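Local coordinates for putative glutaryl-CoA dehydrogenase (PDB 2EBA), which belongs to the acyl-CoA dehydrogenase family, binds flavin-adenine dinucleotide and is assembled from four chains, at residues A[20-25]-A[54-59]; A[27-32]-A[45-50]; A[73-78]-A[91-96]. All coordinates share one frame; numbering follows the deposited sequence.

Contact 1 of 3, residues A[20-25]-A[54-59]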
loop_
_atom_site.group_PDB
_atom_site.type_symbol
_atom_site.label_atom_id
_atom_site.label_comp_id
_atom_site.label_asym_id
_atom_site.label_seq_id
_atom_site.Cartn_x
_atom_site.Cartn_y
_atom_site.Cartn_z
ATOM N N LYS A 20 21.528 -28.184 -4.573
ATOM C CA LYS A 20 21.263 -28.914 -5.804
ATOM C C LYS A 20 20.612 -30.270 -5.555
ATOM O O LYS A 20 19.690 -30.646 -6.265
ATOM C CB LYS A 20 22.548 -29.117 -6.579
ATOM C CG LYS A 20 23.377 -27.837 -6.770
ATOM C CD LYS A 20 22.909 -27.027 -7.999
ATOM C CE LYS A 20 22.378 -25.675 -7.595
ATOM N NZ LYS A 20 21.704 -24.928 -8.702
ATOM N N ALA A 21 21.099 -30.998 -4.559
ATOM C CA ALA A 21 20.572 -32.331 -4.281
ATOM C C ALA A 21 19.151 -32.263 -3.738
ATOM O O ALA A 21 18.306 -33.099 -4.100
ATOM C CB ALA A 21 21.458 -33.006 -3.255
ATOM N N ALA A 22 18.883 -31.300 -2.856
ATOM C CA ALA A 22 17.585 -31.164 -2.231
ATOM C C ALA A 22 16.551 -30.997 -3.365
ATOM O O ALA A 22 15.507 -31.662 -3.359
ATOM C CB ALA A 22 17.556 -29.934 -1.359
ATOM N N ARG A 23 16.819 -30.119 -4.347
ATOM C CA ARG A 23 15.893 -29.866 -5.456
ATOM C C ARG A 23 15.795 -31.162 -6.301
ATOM O O ARG A 23 14.694 -31.496 -6.744
ATOM C CB ARG A 23 16.430 -28.692 -6.322
ATOM C CG ARG A 23 15.598 -28.448 -7.585
ATOM C CD ARG A 23 15.699 -27.045 -8.243
ATOM N NE ARG A 23 15.605 -25.941 -7.288
ATOM C CZ ARG A 23 15.516 -24.648 -7.615
ATOM N NH1 ARG A 23 15.496 -24.270 -8.895
ATOM N NH2 ARG A 23 15.476 -23.724 -6.661
ATOM N N ARG A 24 16.875 -31.906 -6.531
ATOM C CA ARG A 24 16.744 -33.137 -7.328
ATOM C C ARG A 24 15.820 -34.129 -6.612
ATOM O O ARG A 24 14.917 -34.685 -7.212
ATOM C CB ARG A 24 18.094 -33.835 -7.540
ATOM C CG ARG A 24 18.771 -33.321 -8.786
ATOM C CD ARG A 24 19.919 -34.215 -9.190
ATOM N NE ARG A 24 21.193 -33.531 -8.988
ATOM C CZ ARG A 24 22.014 -33.754 -7.970
ATOM N NH1 ARG A 24 21.688 -34.664 -7.054
ATOM N NH2 ARG A 24 23.130 -33.048 -7.845
ATOM N N PHE A 25 16.048 -34.353 -5.321
ATOM C CA PHE A 25 15.200 -35.276 -4.585
ATOM C C PHE A 25 13.739 -34.860 -4.605
ATOM O O PHE A 25 12.895 -35.623 -5.060
ATOM C CB PHE A 25 15.738 -35.407 -3.176
ATOM C CG PHE A 25 14.718 -35.740 -2.167
ATOM C CD1 PHE A 25 13.989 -36.931 -2.249
ATOM C CD2 PHE A 25 14.460 -34.861 -1.130
ATOM C CE1 PHE A 25 12.996 -37.225 -1.300
ATOM C CE2 PHE A 25 13.486 -35.152 -0.179
ATOM C CZ PHE A 25 12.748 -36.340 -0.272
ATOM N N LEU A 54 18.601 -37.735 3.592
ATOM C CA LEU A 54 19.269 -36.604 2.958
ATOM C C LEU A 54 19.876 -35.672 3.981
ATOM O O LEU A 54 20.571 -34.720 3.623
ATOM C CB LEU A 54 18.304 -35.823 2.063
ATOM C CG LEU A 54 18.086 -36.480 0.705
ATOM C CD1 LEU A 54 17.101 -37.636 0.794
ATOM C CD2 LEU A 54 17.579 -35.430 -0.236
ATOM N N GLY A 55 19.619 -35.958 5.256
ATOM C CA GLY A 55 20.157 -35.134 6.325
ATOM C C GLY A 55 19.398 -33.855 6.572
ATOM O O GLY A 55 19.948 -32.912 7.142
ATOM N N PHE A 56 18.135 -33.833 6.159
ATOM C CA PHE A 56 17.256 -32.693 6.334
ATOM C C PHE A 56 16.828 -32.540 7.758
ATOM O O PHE A 56 16.279 -31.505 8.136
ATOM C CB PHE A 56 15.974 -32.871 5.555
ATOM C CG PHE A 56 16.112 -32.643 4.104
ATOM C CD1 PHE A 56 17.337 -32.306 3.541
ATOM C CD2 PHE A 56 14.987 -32.739 3.282
ATOM C CE1 PHE A 56 17.443 -32.058 2.198
ATOM C CE2 PHE A 56 15.082 -32.492 1.911
ATOM C CZ PHE A 56 16.306 -32.150 1.370
ATOM N N LEU A 57 17.023 -33.575 8.557
ATOM C CA LEU A 57 16.559 -33.479 9.907
ATOM C C LEU A 57 17.607 -33.033 10.894
ATOM O O LEU A 57 18.508 -33.819 11.281
ATOM C CB LEU A 57 15.969 -34.807 10.282
ATOM C CG LEU A 57 14.484 -34.969 9.877
ATOM C CD1 LEU A 57 14.087 -34.230 8.555
ATOM C CD2 LEU A 57 14.226 -36.482 9.696
ATOM N N GLY A 58 17.445 -31.786 11.343
ATOM C CA GLY A 58 18.382 -31.198 12.272
ATOM C C GLY A 58 19.721 -31.134 11.573
ATOM O O GLY A 58 20.725 -31.588 12.115
ATOM N N PRO A 59 19.781 -30.507 10.378
ATOM C CA PRO A 59 21.039 -30.419 9.640
ATOM C C PRO A 59 22.257 -29.846 10.335
ATOM O O PRO A 59 23.372 -30.317 10.100
ATOM C CB PRO A 59 20.659 -29.655 8.376
ATOM C CG PRO A 59 19.511 -28.839 8.788
ATOM C CD PRO A 59 18.742 -29.646 9.785
#
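In the helical N-terminal domain of the acyl-CoA dehydrogenase fold, helix 13-29 packs against the turn where helix 48-54 ends, and Phe-25 and Ala-22 meet Leu-54 and Phe-56 there. The turn is a Schellman motif: Gly-55, with positive phi, ends the helix, and Leu-54 just before it and Phe-56 just after it both point toward helix 13-29. Leu-54 uses its two methyl groups differently. CD1 stands over one face of the Phe-25 ring in a CH-pi contact, 4.2 Å from the centroid and 10° off the ring normal, while CD2 presses on the near part of the same side chain, 3.3 Å from Phe-25 CD2. The ring of Phe-25 reaches this place because its CG is anti to the backbone N (chi1 152°). Phe-56 comes to the edge of that ring, with CE2 3.7 Å from Phe-25 CE2, and the two planes are inclined at 61°. The far end of Phe-56 meets the helix one turn earlier, where CZ lies 3.7 Å from Ala-22 CB. No hydrogen bond crosses the interface, which is buried and wholly apolar. Helix 72-85 borders it as well, with Ile-78 against Phe-56 and Glu-81 against Ala-22, while Arg-50 of helix 48-54 touches Phe-25.

Contact 2 of 3, residues A[27-32]-A[45-50]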
loop_
_atom_site.group_PDB
_atom_site.type_symbol
_atom_site.label_atom_id
_atom_site.label_comp_id
_atom_site.label_asym_id
_atom_site.label_seq_id
_atom_site.Cartn_x
_atom_site.Cartn_y
_atom_site.Cartn_z
ATOM N N GLU A 27 12.096 -32.853 -6.465
ATOM C CA GLU A 27 11.548 -32.677 -7.782
ATOM C C GLU A 27 11.136 -33.965 -8.420
ATOM O O GLU A 27 10.241 -33.998 -9.282
ATOM C CB GLU A 27 12.587 -32.009 -8.645
ATOM C CG GLU A 27 12.003 -31.310 -9.814
ATOM C CD GLU A 27 12.615 -29.944 -9.941
ATOM O OE1 GLU A 27 13.809 -29.841 -10.304
ATOM O OE2 GLU A 27 11.910 -28.964 -9.643
ATOM N N LYS A 28 11.789 -35.055 -8.061
ATOM C CA LYS A 28 11.384 -36.273 -8.688
ATOM C C LYS A 28 10.478 -37.040 -7.731
ATOM O O LYS A 28 9.629 -37.815 -8.168
ATOM C CB LYS A 28 12.592 -37.099 -9.088
ATOM C CG LYS A 28 12.836 -38.319 -8.258
ATOM C CD LYS A 28 13.446 -39.340 -9.194
ATOM C CE LYS A 28 13.848 -40.604 -8.470
ATOM N NZ LYS A 28 13.754 -41.692 -9.481
ATOM N N GLU A 29 10.630 -36.809 -6.428
ATOM C CA GLU A 29 9.855 -37.551 -5.447
ATOM C C GLU A 29 8.683 -36.857 -4.780
ATOM O O GLU A 29 7.816 -37.544 -4.240
ATOM C CB GLU A 29 10.775 -38.106 -4.378
ATOM C CG GLU A 29 11.397 -39.429 -4.742
ATOM C CD GLU A 29 12.283 -39.980 -3.632
ATOM O OE1 GLU A 29 13.490 -40.166 -3.889
ATOM O OE2 GLU A 29 11.786 -40.220 -2.499
ATOM N N ALA A 30 8.643 -35.526 -4.787
ATOM C CA ALA A 30 7.547 -34.844 -4.103
ATOM C C ALA A 30 6.705 -33.895 -4.959
ATOM O O ALA A 30 5.475 -33.922 -4.869
ATOM C CB ALA A 30 8.072 -34.095 -2.869
ATOM N N LEU A 31 7.340 -33.061 -5.782
ATOM C CA LEU A 31 6.542 -32.126 -6.573
ATOM C C LEU A 31 5.531 -32.829 -7.476
ATOM O O LEU A 31 4.415 -32.354 -7.642
ATOM C CB LEU A 31 7.430 -31.205 -7.399
ATOM C CG LEU A 31 6.721 -29.917 -7.809
ATOM C CD1 LEU A 31 7.435 -28.702 -7.256
ATOM C CD2 LEU A 31 6.663 -29.884 -9.319
ATOM N N PRO A 32 5.898 -33.994 -8.050
ATOM C CA PRO A 32 4.929 -34.671 -8.917
ATOM C C PRO A 32 3.622 -35.031 -8.209
ATOM O O PRO A 32 2.621 -35.292 -8.864
ATOM C CB PRO A 32 5.677 -35.924 -9.375
ATOM C CG PRO A 32 7.095 -35.478 -9.368
ATOM C CD PRO A 32 7.195 -34.701 -8.079
ATOM N N THR A 45 4.023 -39.247 4.877
ATOM C CA THR A 45 4.918 -39.810 5.879
ATOM C C THR A 45 6.103 -40.564 5.297
ATOM O O THR A 45 7.200 -40.523 5.850
ATOM C CB THR A 45 4.156 -40.753 6.859
ATOM O OG1 THR A 45 3.548 -41.835 6.139
ATOM C CG2 THR A 45 3.082 -39.981 7.589
ATOM N N HIS A 46 5.898 -41.253 4.175
ATOM C CA HIS A 46 6.961 -42.026 3.537
ATOM C C HIS A 46 8.113 -41.128 3.070
ATOM O O HIS A 46 9.119 -41.618 2.549
ATOM C CB HIS A 46 6.421 -42.748 2.321
ATOM C CG HIS A 46 5.980 -41.809 1.236
ATOM N ND1 HIS A 46 6.511 -41.833 -0.032
ATOM C CD2 HIS A 46 5.108 -40.787 1.257
ATOM C CE1 HIS A 46 5.974 -40.857 -0.749
ATOM N NE2 HIS A 46 5.114 -40.202 0.007
ATOM N N LEU A 47 7.969 -39.818 3.218
ATOM C CA LEU A 47 9.035 -38.973 2.772
ATOM C C LEU A 47 9.925 -38.620 3.956
ATOM O O LEU A 47 11.047 -38.139 3.758
ATOM C CB LEU A 47 8.424 -37.768 2.090
ATOM C CG LEU A 47 8.810 -37.439 0.627
ATOM C CD1 LEU A 47 9.001 -38.709 -0.236
ATOM C CD2 LEU A 47 7.675 -36.605 0.012
ATOM N N ILE A 48 9.442 -38.861 5.170
ATOM C CA ILE A 48 10.229 -38.580 6.357
ATOM C C ILE A 48 11.535 -39.407 6.333
ATOM O O ILE A 48 12.612 -38.884 6.627
ATOM C CB ILE A 48 9.434 -38.910 7.601
ATOM C CG1 ILE A 48 8.215 -37.993 7.640
ATOM C CG2 ILE A 48 10.293 -38.785 8.836
ATOM C CD1 ILE A 48 7.201 -38.382 8.635
ATOM N N PRO A 49 11.437 -40.699 6.005
ATOM C CA PRO A 49 12.700 -41.438 5.975
ATOM C C PRO A 49 13.607 -40.877 4.873
ATOM O O PRO A 49 14.844 -40.881 5.030
ATOM C CB PRO A 49 12.274 -42.901 5.700
ATOM C CG PRO A 49 10.738 -42.856 5.665
ATOM C CD PRO A 49 10.322 -41.604 6.344
ATOM N N ARG A 50 13.035 -40.374 3.784
ATOM C CA ARG A 50 13.852 -39.814 2.698
ATOM C C ARG A 50 14.560 -38.539 3.218
ATOM O O ARG A 50 15.728 -38.333 2.930
ATOM C CB ARG A 50 13.012 -39.434 1.475
ATOM C CG ARG A 50 12.368 -40.654 0.838
ATOM C CD ARG A 50 13.384 -41.685 0.364
ATOM N NE ARG A 50 14.060 -41.209 -0.832
ATOM C CZ ARG A 50 15.318 -40.780 -0.867
ATOM N NH1 ARG A 50 16.059 -40.762 0.252
ATOM N NH2 ARG A 50 15.838 -40.349 -2.009
#
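A side-on salt bridge between Glu-29 and Arg-50, beside a small apolar contact of Ala-30 with Leu-47, joins the C-terminal end of helix 13-29 to the beginning of helix 48-54. Both belong to the all-helical N-terminal domain of the acyl-CoA dehydrogenase fold, and the chain between them includes most of helix 31-39. Ala-30 is the first residue to leave the helical conformation after helix 13-29, and its CB touches Leu-47 CD2 at 3.8 Å. The other methyl of Leu-47, CD1, lies near the carboxylate, 3.9 Å from Glu-29 OE2, so this leucine spans the apolar and the charged halves of the contact. It is buried, as is Ala-30, which also packs on Leu-89 of helix 87-107. Arg-50 is bent at both chi2 and chi3 (-60° and -73°), which folds its guanidinium back across the extended chain of Glu-29 at about a right angle. A second carboxylate, that of Glu-53, forms a salt bridge with Arg-50 NH1, so two carboxylates face the guanidinium and probably together fix its orientation. Arg-50 NE donates to the syn lone pair of Glu-29 OE2 at 3.0 Å, tilted from the guanidinium plane, and Arg-50 NH2 donates to Glu-29 OE1, also at 3.0 Å, with an N-H...O angle of 153°.

Contact 3 of 3, residues A[73-78]-A[91-96]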
loop_
_atom_site.group_PDB
_atom_site.type_symbol
_atom_site.label_atom_id
_atom_site.label_comp_id
_atom_site.label_asym_id
_atom_site.label_seq_id
_atom_site.Cartn_x
_atom_site.Cartn_y
_atom_site.Cartn_z
ATOM N N ALA A 73 23.406 -21.787 6.829
ATOM C CA ALA A 73 23.052 -21.434 5.464
ATOM C C ALA A 73 22.482 -22.690 4.789
ATOM O O ALA A 73 21.460 -22.635 4.101
ATOM C CB ALA A 73 24.283 -20.933 4.721
ATOM N N ALA A 74 23.138 -23.825 5.012
ATOM C CA ALA A 74 22.707 -25.092 4.429
ATOM C C ALA A 74 21.316 -25.474 4.918
ATOM O O ALA A 74 20.511 -25.994 4.150
ATOM C CB ALA A 74 23.717 -26.211 4.768
ATOM N N TYR A 75 21.039 -25.228 6.196
ATOM C CA TYR A 75 19.727 -25.527 6.763
ATOM C C TYR A 75 18.739 -24.606 6.063
ATOM O O TYR A 75 17.694 -25.043 5.591
ATOM C CB TYR A 75 19.739 -25.279 8.281
ATOM C CG TYR A 75 18.381 -25.326 8.983
ATOM C CD1 TYR A 75 17.441 -26.313 8.680
ATOM C CD2 TYR A 75 18.061 -24.398 9.977
ATOM C CE1 TYR A 75 16.219 -26.369 9.352
ATOM C CE2 TYR A 75 16.852 -24.444 10.650
ATOM C CZ TYR A 75 15.933 -25.430 10.334
ATOM O OH TYR A 75 14.719 -25.458 10.986
ATOM N N GLY A 76 19.098 -23.326 5.982
ATOM C CA GLY A 76 18.243 -22.359 5.324
ATOM C C GLY A 76 17.974 -22.790 3.902
ATOM O O GLY A 76 16.853 -22.689 3.421
ATOM N N LEU A 77 19.010 -23.288 3.235
ATOM C CA LEU A 77 18.903 -23.744 1.858
ATOM C C LEU A 77 18.014 -24.966 1.677
ATOM O O LEU A 77 17.393 -25.106 0.637
ATOM C CB LEU A 77 20.290 -24.034 1.272
ATOM C CG LEU A 77 21.175 -22.813 0.979
ATOM C CD1 LEU A 77 22.601 -23.243 0.637
ATOM C CD2 LEU A 77 20.573 -22.017 -0.157
ATOM N N ILE A 78 17.947 -25.865 2.652
ATOM C CA ILE A 78 17.081 -27.010 2.454
ATOM C C ILE A 78 15.641 -26.545 2.691
ATOM O O ILE A 78 14.706 -27.010 2.042
ATOM C CB ILE A 78 17.426 -28.213 3.388
ATOM C CG1 ILE A 78 16.849 -27.994 4.771
ATOM C CG2 ILE A 78 18.917 -28.430 3.461
ATOM C CD1 ILE A 78 15.763 -28.966 5.072
ATOM N N SER A 91 7.503 -27.335 6.946
ATOM C CA SER A 91 7.007 -27.297 8.317
ATOM C C SER A 91 7.455 -28.515 9.104
ATOM O O SER A 91 7.889 -28.395 10.247
ATOM C CB SER A 91 5.477 -27.229 8.320
ATOM O OG SER A 91 5.030 -25.998 7.779
ATOM N N PHE A 92 7.338 -29.691 8.498
ATOM C CA PHE A 92 7.750 -30.900 9.181
ATOM C C PHE A 92 9.216 -30.788 9.595
ATOM O O PHE A 92 9.565 -31.049 10.743
ATOM C CB PHE A 92 7.547 -32.137 8.294
ATOM C CG PHE A 92 8.027 -33.418 8.931
ATOM C CD1 PHE A 92 9.344 -33.851 8.772
ATOM C CD2 PHE A 92 7.182 -34.147 9.760
ATOM C CE1 PHE A 92 9.812 -34.985 9.436
ATOM C CE2 PHE A 92 7.637 -35.289 10.435
ATOM C CZ PHE A 92 8.958 -35.707 10.275
ATOM N N VAL A 93 10.077 -30.395 8.661
ATOM C CA VAL A 93 11.494 -30.270 8.966
ATOM C C VAL A 93 11.787 -29.191 10.002
ATOM O O VAL A 93 12.702 -29.354 10.823
ATOM C CB VAL A 93 12.317 -29.999 7.704
ATOM C CG1 VAL A 93 13.787 -29.836 8.067
ATOM C CG2 VAL A 93 12.131 -31.141 6.735
ATOM N N SER A 94 11.019 -28.100 9.976
ATOM C CA SER A 94 11.219 -27.017 10.945
ATOM C C SER A 94 10.909 -27.504 12.353
ATOM O O SER A 94 11.671 -27.255 13.282
ATOM C CB SER A 94 10.319 -25.825 10.631
ATOM O OG SER A 94 10.606 -25.300 9.358
ATOM N N VAL A 95 9.777 -28.185 12.490
ATOM C CA VAL A 95 9.337 -28.729 13.761
ATOM C C VAL A 95 10.356 -29.723 14.307
ATOM O O VAL A 95 10.855 -29.558 15.412
ATOM C CB VAL A 95 7.981 -29.430 13.591
ATOM C CG1 VAL A 95 7.543 -30.067 14.905
ATOM C CG2 VAL A 95 6.961 -28.427 13.116
ATOM N N GLN A 96 10.672 -30.734 13.508
ATOM C CA GLN A 96 11.620 -31.787 13.871
ATOM C C GLN A 96 12.992 -31.246 14.215
ATOM O O GLN A 96 13.631 -31.673 15.181
ATOM C CB GLN A 96 11.777 -32.776 12.707
ATOM C CG GLN A 96 12.627 -34.002 13.037
ATOM C CD GLN A 96 11.813 -35.126 13.653
ATOM O OE1 GLN A 96 10.736 -34.901 14.204
ATOM N NE2 GLN A 96 12.330 -36.343 13.562
HETATM O O HOH W 1 12.829 -23.641 9.987
#
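Tyr-75 has its CG anti to the backbone N (chi1 170°), and this carries the phenol across to helix 87-107, where OH comes within 3.8 Å of Ser-94 CA. Ile-78, one turn further on, has CG1 between the backbone N and the carbonyl carbon (chi1 80°), and its CD1 meets Val-93 CG1 at 3.7 Å. That same valine methyl lies near the plane of the tyrosine ring at its edge, 4.4 Å from Tyr-75 CE1, so one branch of Val-93 serves both side chains of helix 72-85. At the phenol end of Tyr-75 the two helices are joined through water: one molecule lies 2.8 Å from Tyr-75 OH and donates a hydrogen bond to Ser-94 OG, also at 2.8 Å. The two hydroxyl oxygens are themselves 4.4 Å apart, too far for a direct bond. Each has a further partner on helix 87-107, Ser-98 OG for the tyrosine and Arg-90 NH1 for the serine, which ties these buried polar groups into a small network. The axes of segments 73-78 and 91-96 approach to 11.5 Å at 147°, a wide separation bridged by the long side chains and the water. The pair is roughly antiparallel and belongs to the all-helical N-terminal domain of the acyl-CoA dehydrogenase fold, here with the Ser-94 side chain about 9 Å from a bound FAD.

How the contacts relate
All three contacts lie in the N-terminal helical domain and adjoin one another. Contacts 1 and 2 share helix 13-29 and have centres about 11 Å apart; Phe-25 CZ lies 4.2 Å from Leu-47 CG, so the apolar cluster of contact 1 continues into the apolar half of contact 2. Contact 3 is about 9 Å from contact 1, centre to centre, and they meet where Leu-57 CG lies 3.8 Å from Gln-96 CG. Contacts 2 and 3, with centres about 15 Å apart, touch through Ile-48 CG1 and Phe-92 CZ at 3.6 Å. Contact 3 is nearest the middle of the chain and approaches the flavin-adenine dinucleotide, which lies about 9 Å from the Ser-94 side chain.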